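Local coordinates for lactococcus lactis MG1363 DpsA (Lactococcus lactis, PDB 1ZS3), which probably protects cells against oxidative stress as a twelve-subunit Dps shell of the ferritin superfamily, with DNA binding linked to an N-terminal helix, at residues Q66-Y71 with V149-Y154; G32-N37 with M127-A132. All coordinates share one frame; numbering follows the deposited sequence.

Interaction 1 of 2, residues Q66-Y71 with V149-Y154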
loop_
_atom_site.group_PDB
_atom_site.type_symbol
_atom_site.label_atom_id
_atom_site.label_comp_id
_atom_site.label_asym_id
_atom_site.label_seq_id
_atom_site.Cartn_x
_atom_site.Cartn_y
_atom_site.Cartn_z
ATOM N N GLN A 66 -1.918 -17.212 17.365
ATOM C CA GLN A 66 -2.453 -15.858 17.235
ATOM C C GLN A 66 -3.936 -15.834 16.894
ATOM O O GLN A 66 -4.652 -14.906 17.290
ATOM C CB GLN A 66 -1.638 -15.040 16.196
ATOM C CG GLN A 66 -1.426 -13.600 16.701
ATOM C CD GLN A 66 -1.841 -12.486 15.680
ATOM O OE1 GLN A 66 -2.483 -11.482 16.075
ATOM N NE2 GLN A 66 -1.443 -12.683 14.398
ATOM N N ARG A 67 -4.398 -16.870 16.192
ATOM C CA ARG A 67 -5.783 -16.945 15.825
ATOM C C ARG A 67 -6.635 -17.335 17.027
ATOM O O ARG A 67 -7.799 -16.919 17.127
ATOM C CB ARG A 67 -6.012 -17.951 14.683
ATOM C CG ARG A 67 -5.263 -17.670 13.371
ATOM C CD ARG A 67 -5.750 -16.478 12.548
ATOM N NE ARG A 67 -6.801 -16.940 11.649
ATOM C CZ ARG A 67 -8.103 -16.638 11.751
ATOM N NH1 ARG A 67 -8.966 -17.161 10.869
ATOM N NH2 ARG A 67 -8.547 -15.810 12.697
ATOM N N GLU A 68 -6.084 -18.166 17.906
ATOM C CA GLU A 68 -6.827 -18.623 19.087
ATOM C C GLU A 68 -7.002 -17.448 20.051
ATOM O O GLU A 68 -8.061 -17.299 20.627
ATOM C CB GLU A 68 -6.143 -19.832 19.729
ATOM C CG GLU A 68 -6.109 -21.105 18.851
ATOM C CD GLU A 68 -7.307 -22.035 18.970
ATOM O OE1 GLU A 68 -7.296 -22.896 19.867
ATOM O OE2 GLU A 68 -8.248 -21.955 18.148
ATOM N N VAL A 69 -6.017 -16.581 20.180
ATOM C CA VAL A 69 -6.162 -15.357 20.951
ATOM C C VAL A 69 -7.118 -14.369 20.281
ATOM O O VAL A 69 -7.769 -13.588 20.955
ATOM C CB VAL A 69 -4.803 -14.689 21.093
ATOM C CG1 VAL A 69 -4.904 -13.275 21.725
ATOM C CG2 VAL A 69 -3.859 -15.577 21.881
ATOM N N GLU A 70 -7.129 -14.370 18.962
ATOM C CA GLU A 70 -7.992 -13.521 18.183
ATOM C C GLU A 70 -9.453 -13.866 18.413
ATOM O O GLU A 70 -10.308 -12.977 18.467
ATOM C CB GLU A 70 -7.674 -13.664 16.709
ATOM C CG GLU A 70 -6.987 -12.464 16.056
ATOM C CD GLU A 70 -6.540 -12.769 14.614
ATOM O OE1 GLU A 70 -7.418 -12.992 13.720
ATOM O OE2 GLU A 70 -5.313 -12.803 14.377
ATOM N N TYR A 71 -9.737 -15.159 18.485
ATOM C CA TYR A 71 -11.066 -15.658 18.736
ATOM C C TYR A 71 -11.402 -15.459 20.218
ATOM O O TYR A 71 -12.563 -15.270 20.565
ATOM C CB TYR A 71 -11.186 -17.142 18.322
ATOM C CG TYR A 71 -11.447 -17.303 16.852
ATOM C CD1 TYR A 71 -12.567 -16.754 16.288
ATOM C CD2 TYR A 71 -10.554 -17.976 16.021
ATOM C CE1 TYR A 71 -12.811 -16.865 14.965
ATOM C CE2 TYR A 71 -10.798 -18.091 14.672
ATOM C CZ TYR A 71 -11.929 -17.513 14.154
ATOM O OH TYR A 71 -12.246 -17.568 12.819
ATOM N N VAL A 149 -19.831 -19.977 14.984
ATOM C CA VAL A 149 -19.835 -20.789 13.788
ATOM C C VAL A 149 -18.503 -20.590 13.068
ATOM O O VAL A 149 -17.900 -21.517 12.524
ATOM C CB VAL A 149 -21.035 -20.456 12.870
ATOM C CG1 VAL A 149 -20.856 -21.077 11.490
ATOM C CG2 VAL A 149 -22.365 -20.917 13.494
ATOM N N GLU A 150 -18.010 -19.372 13.068
ATOM C CA GLU A 150 -16.773 -19.102 12.406
ATOM C C GLU A 150 -15.738 -20.016 13.022
ATOM O O GLU A 150 -15.041 -20.700 12.301
ATOM C CB GLU A 150 -16.402 -17.649 12.571
ATOM C CG GLU A 150 -16.641 -16.785 11.332
ATOM C CD GLU A 150 -16.226 -15.347 11.593
ATOM O OE1 GLU A 150 -14.989 -15.083 11.761
ATOM O OE2 GLU A 150 -17.157 -14.510 11.710
ATOM N N LEU A 151 -15.672 -20.041 14.354
ATOM C CA LEU A 151 -14.677 -20.815 15.095
ATOM C C LEU A 151 -14.761 -22.318 14.808
ATOM O O LEU A 151 -13.730 -22.979 14.608
ATOM C CB LEU A 151 -14.875 -20.555 16.580
ATOM C CG LEU A 151 -13.976 -21.300 17.548
ATOM C CD1 LEU A 151 -12.520 -21.192 17.161
ATOM C CD2 LEU A 151 -14.175 -20.758 18.945
ATOM N N TYR A 152 -15.976 -22.847 14.795
ATOM C CA TYR A 152 -16.207 -24.208 14.434
ATOM C C TYR A 152 -15.561 -24.553 13.106
ATOM O O TYR A 152 -14.874 -25.563 13.008
ATOM C CB TYR A 152 -17.700 -24.426 14.351
ATOM C CG TYR A 152 -18.066 -25.778 13.847
ATOM C CD1 TYR A 152 -18.775 -25.917 12.656
ATOM C CD2 TYR A 152 -17.655 -26.920 14.521
ATOM C CE1 TYR A 152 -19.091 -27.162 12.173
ATOM C CE2 TYR A 152 -17.949 -28.172 14.034
ATOM C CZ TYR A 152 -18.672 -28.270 12.853
ATOM O OH TYR A 152 -18.986 -29.453 12.329
ATOM N N GLY A 153 -15.761 -23.718 12.083
ATOM C CA GLY A 153 -15.246 -23.981 10.751
ATOM C C GLY A 153 -13.730 -23.802 10.689
ATOM O O GLY A 153 -13.075 -24.533 9.979
ATOM N N TYR A 154 -13.182 -22.845 11.421
ATOM C CA TYR A 154 -11.738 -22.687 11.493
ATOM C C TYR A 154 -11.055 -23.910 12.117
ATOM O O TYR A 154 -10.046 -24.379 11.622
ATOM C CB TYR A 154 -11.372 -21.475 12.296
ATOM C CG TYR A 154 -9.886 -21.373 12.537
ATOM C CD1 TYR A 154 -9.012 -21.013 11.495
ATOM C CD2 TYR A 154 -9.334 -21.646 13.792
ATOM C CE1 TYR A 154 -7.654 -20.891 11.711
ATOM C CE2 TYR A 154 -7.971 -21.532 14.011
ATOM C CZ TYR A 154 -7.141 -21.167 12.958
ATOM O OH TYR A 154 -5.806 -21.076 13.169
#
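Helix 55-81 and helix 142-165 run side by side in the four-helix bundle of the ferritin-like Dps subunit. At residues 66-71 and 149-154 they point in nearly opposite directions, at 163°. The local axes are 11.7 Å apart, so long side chains bridge the gap. No hydrogen bond crosses it.

Glu150 comes first along the second helix. Its chain is extended beyond CG, and OE1 lies at the edge of the Tyr71 ring, 3.8 Å from Tyr71 OH. The carboxylate has its stronger partner in Lys74, with which OE2 forms a salt bridge.

Leu151 follows, with CG anti to the backbone N. This torsion and chi2 together set CD1 over one face of the Tyr71 ring, offset toward the rim. The CH-pi contact measures 4.2 Å from Leu151 CD1 to the centroid of the Tyr71 ring. Leu151 also reaches Val34 and Ile129, and so joins this contact to the other two long helices of the bundle.

Tyr152 OH is instead hydrogen-bonded to Glu82 OE1 of a neighbouring subunit.

Tyr154 meets Tyr71 and Arg67, which both approach its ring from the same general side. Its CG is anti to the backbone N (chi1 173°), and the ring extends toward helix 55-81. The Tyr71 ring meets it obliquely, planes at 44°, with Tyr71 CE2 3.9 Å from Tyr154 CD2. Glu68 OE2 approaches the ring edge near its plane, while Glu68 OE1 is hydrogen-bonded to Gln125. Arg67 bends at chi2 and chi3 and brings its guanidinium back over Tyr154 in an off-centre cation-pi contact. Arg67 NH2 also forms a salt bridge with Glu70 OE1, its hydrogen bond weak. At the far end of the Tyr154 ring, OH touches the aliphatic root of the arginine, 3.5 Å from Arg67 CG.

Interaction 2 of 2, residues G32-N37 with M127-A132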
loop_
_atom_site.group_PDB
_atom_site.type_symbol
_atom_site.label_atom_id
_atom_site.label_comp_id
_atom_site.label_asym_id
_atom_site.label_seq_id
_atom_site.Cartn_x
_atom_site.Cartn_y
_atom_site.Cartn_z
ATOM N N GLY A 32 -17.486 -20.738 28.386
ATOM C CA GLY A 32 -16.436 -20.646 29.386
ATOM C C GLY A 32 -15.453 -21.766 29.250
ATOM O O GLY A 32 -14.276 -21.593 29.580
ATOM N N HIS A 33 -15.950 -22.902 28.785
ATOM C CA HIS A 33 -15.121 -24.014 28.454
ATOM C C HIS A 33 -14.410 -23.789 27.096
ATOM O O HIS A 33 -13.278 -24.253 26.861
ATOM C CB HIS A 33 -16.000 -25.226 28.351
ATOM C CG HIS A 33 -16.512 -25.785 29.666
ATOM N ND1 HIS A 33 -15.685 -26.030 30.822
ATOM C CD2 HIS A 33 -17.740 -26.282 29.970
ATOM C CE1 HIS A 33 -16.433 -26.565 31.776
ATOM N NE2 HIS A 33 -17.651 -26.789 31.278
ATOM N N VAL A 34 -15.100 -23.107 26.170
ATOM C CA VAL A 34 -14.573 -22.939 24.838
ATOM C C VAL A 34 -13.444 -21.969 24.958
ATOM O O VAL A 34 -12.348 -22.276 24.513
ATOM C CB VAL A 34 -15.612 -22.402 23.868
ATOM C CG1 VAL A 34 -14.946 -21.977 22.598
ATOM C CG2 VAL A 34 -16.638 -23.471 23.610
ATOM N N LEU A 35 -13.706 -20.862 25.653
ATOM C CA LEU A 35 -12.716 -19.815 25.852
ATOM C C LEU A 35 -11.520 -20.241 26.648
ATOM O O LEU A 35 -10.421 -19.682 26.485
ATOM C CB LEU A 35 -13.323 -18.648 26.628
ATOM C CG LEU A 35 -14.368 -17.848 25.881
ATOM C CD1 LEU A 35 -15.025 -16.917 26.857
ATOM C CD2 LEU A 35 -13.691 -17.067 24.748
ATOM N N SER A 36 -11.736 -21.193 27.546
ATOM C CA SER A 36 -10.640 -21.600 28.434
ATOM C C SER A 36 -9.772 -22.519 27.605
ATOM O O SER A 36 -8.541 -22.402 27.648
ATOM C CB SER A 36 -11.089 -22.241 29.749
ATOM O OG SER A 36 -11.509 -21.264 30.700
ATOM N N ASN A 37 -10.425 -23.422 26.876
ATOM C CA ASN A 37 -9.751 -24.244 25.893
ATOM C C ASN A 37 -8.912 -23.411 24.916
ATOM O O ASN A 37 -7.786 -23.782 24.598
ATOM C CB ASN A 37 -10.749 -25.135 25.132
ATOM C CG ASN A 37 -11.262 -26.309 25.982
ATOM O OD1 ASN A 37 -10.817 -26.502 27.106
ATOM N ND2 ASN A 37 -12.228 -27.065 25.454
ATOM N N MET A 127 -16.532 -30.588 20.420
ATOM C CA MET A 127 -17.676 -31.110 21.204
ATOM C C MET A 127 -18.374 -29.993 21.970
ATOM O O MET A 127 -19.595 -30.008 22.062
ATOM C CB MET A 127 -17.225 -32.182 22.223
ATOM C CG MET A 127 -16.868 -33.575 21.645
ATOM S SD MET A 127 -15.645 -34.430 22.728
ATOM C CE MET A 127 -14.357 -35.174 21.460
ATOM N N PHE A 128 -17.600 -29.035 22.480
ATOM C CA PHE A 128 -18.102 -27.916 23.260
ATOM C C PHE A 128 -18.603 -26.724 22.429
ATOM O O PHE A 128 -19.488 -25.993 22.883
ATOM C CB PHE A 128 -16.998 -27.434 24.194
ATOM C CG PHE A 128 -16.581 -28.438 25.222
ATOM C CD1 PHE A 128 -15.830 -29.555 24.872
ATOM C CD2 PHE A 128 -16.955 -28.278 26.558
ATOM C CE1 PHE A 128 -15.449 -30.479 25.827
ATOM C CE2 PHE A 128 -16.569 -29.202 27.504
ATOM C CZ PHE A 128 -15.809 -30.303 27.141
ATOM N N ILE A 129 -17.967 -26.487 21.272
ATOM C CA ILE A 129 -18.308 -25.372 20.391
ATOM C C ILE A 129 -19.656 -25.677 19.786
ATOM O O ILE A 129 -20.526 -24.832 19.792
ATOM C CB ILE A 129 -17.168 -25.205 19.342
ATOM C CG1 ILE A 129 -15.988 -24.455 19.980
ATOM C CG2 ILE A 129 -17.634 -24.521 18.126
ATOM C CD1 ILE A 129 -14.617 -24.674 19.311
ATOM N N THR A 130 -19.765 -26.890 19.258
ATOM C CA THR A 130 -21.007 -27.441 18.722
ATOM C C THR A 130 -22.209 -27.106 19.600
ATOM O O THR A 130 -23.223 -26.606 19.114
ATOM C CB THR A 130 -20.834 -28.952 18.505
ATOM O OG1 THR A 130 -20.334 -29.178 17.176
ATOM C CG2 THR A 130 -22.135 -29.711 18.532
ATOM N N ARG A 131 -22.062 -27.371 20.887
ATOM C CA ARG A 131 -23.107 -27.152 21.861
ATOM C C ARG A 131 -23.353 -25.668 22.041
ATOM O O ARG A 131 -24.492 -25.244 22.125
ATOM C CB ARG A 131 -22.747 -27.825 23.202
ATOM C CG ARG A 131 -22.871 -29.357 23.168
ATOM C CD ARG A 131 -22.838 -30.048 24.554
ATOM N NE ARG A 131 -21.557 -30.742 24.780
ATOM C CZ ARG A 131 -21.180 -31.305 25.940
ATOM N NH1 ARG A 131 -19.992 -31.917 26.012
ATOM N NH2 ARG A 131 -21.974 -31.243 27.017
ATOM N N ALA A 132 -22.296 -24.863 22.101
ATOM C CA ALA A 132 -22.467 -23.441 22.298
ATOM C C ALA A 132 -23.186 -22.768 21.075
ATOM O O ALA A 132 -23.879 -21.765 21.225
ATOM C CB ALA A 132 -21.151 -22.786 22.563
#
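Phe128 is the centre of this contact, and His33 is its aromatic partner. The pair is an offset edge-to-face one: the edge of Phe128 is turned toward the face of His33. The centroids of the His33 and Phe128 rings are 5.5 Å apart and their planes make 73°. The closest touch comes from the base of the histidine, with His33 CB 3.7 Å from Phe128 CD2. Asn37 lies one turn further on, and its ND2 stands over one face of the phenyl ring, 4.4 Å from Phe128 CD1.

Val34 packs beside the aromatic pair. Both methyl groups rest against Ile129 CG1, with Val34 CG1 and Val34 CG2 each 3.8 Å from it. Val34 CG2 also packs on Phe128 CB.

These residues belong to helix 27-51 and helix 111-138, two of the long helices of the ferritin-like four-helix bundle. The helices cross at -140°, with local axes 9.2 Å apart at closest approach. The CA atoms of Val34 and Ile129 are the nearest pair across the two segments, 6.3 Å apart, and no hydrogen bond links the segments.

The polar groups are fixed from outside. His33 ND1 is hydrogen-bonded to the carbonyl oxygen of Tyr96, which holds the imidazole beside the phenyl ring. Asn37 OD1 takes the backbone N-H of Lys98, and this bond fixes the amide over Phe128. Lys98 also packs on Phe128, so the segment after helix 90-96 covers this side of the bundle.

In the fold
Interactions 1 and 2 together sample all four long helices of the bundle, and their centres are about 12 Å apart. Interaction 1 pairs helix 55-81 with helix 142-165; interaction 2 pairs helix 27-51 with helix 111-138. Their segments alternate along the chain. The two contacts meet directly in the core. Leu151 is the main joint: its CD2 lies 3.9 Å from Val34 CG1, and its CG lies 3.9 Å from Ile129 CD1. Tyr152 CB adds a contact of 3.8 Å with Ile129 CG2. The ring of the same tyrosine packs against the next residue of helix 111-138, with Tyr152 CE2 4.1 Å from Thr130 OG1.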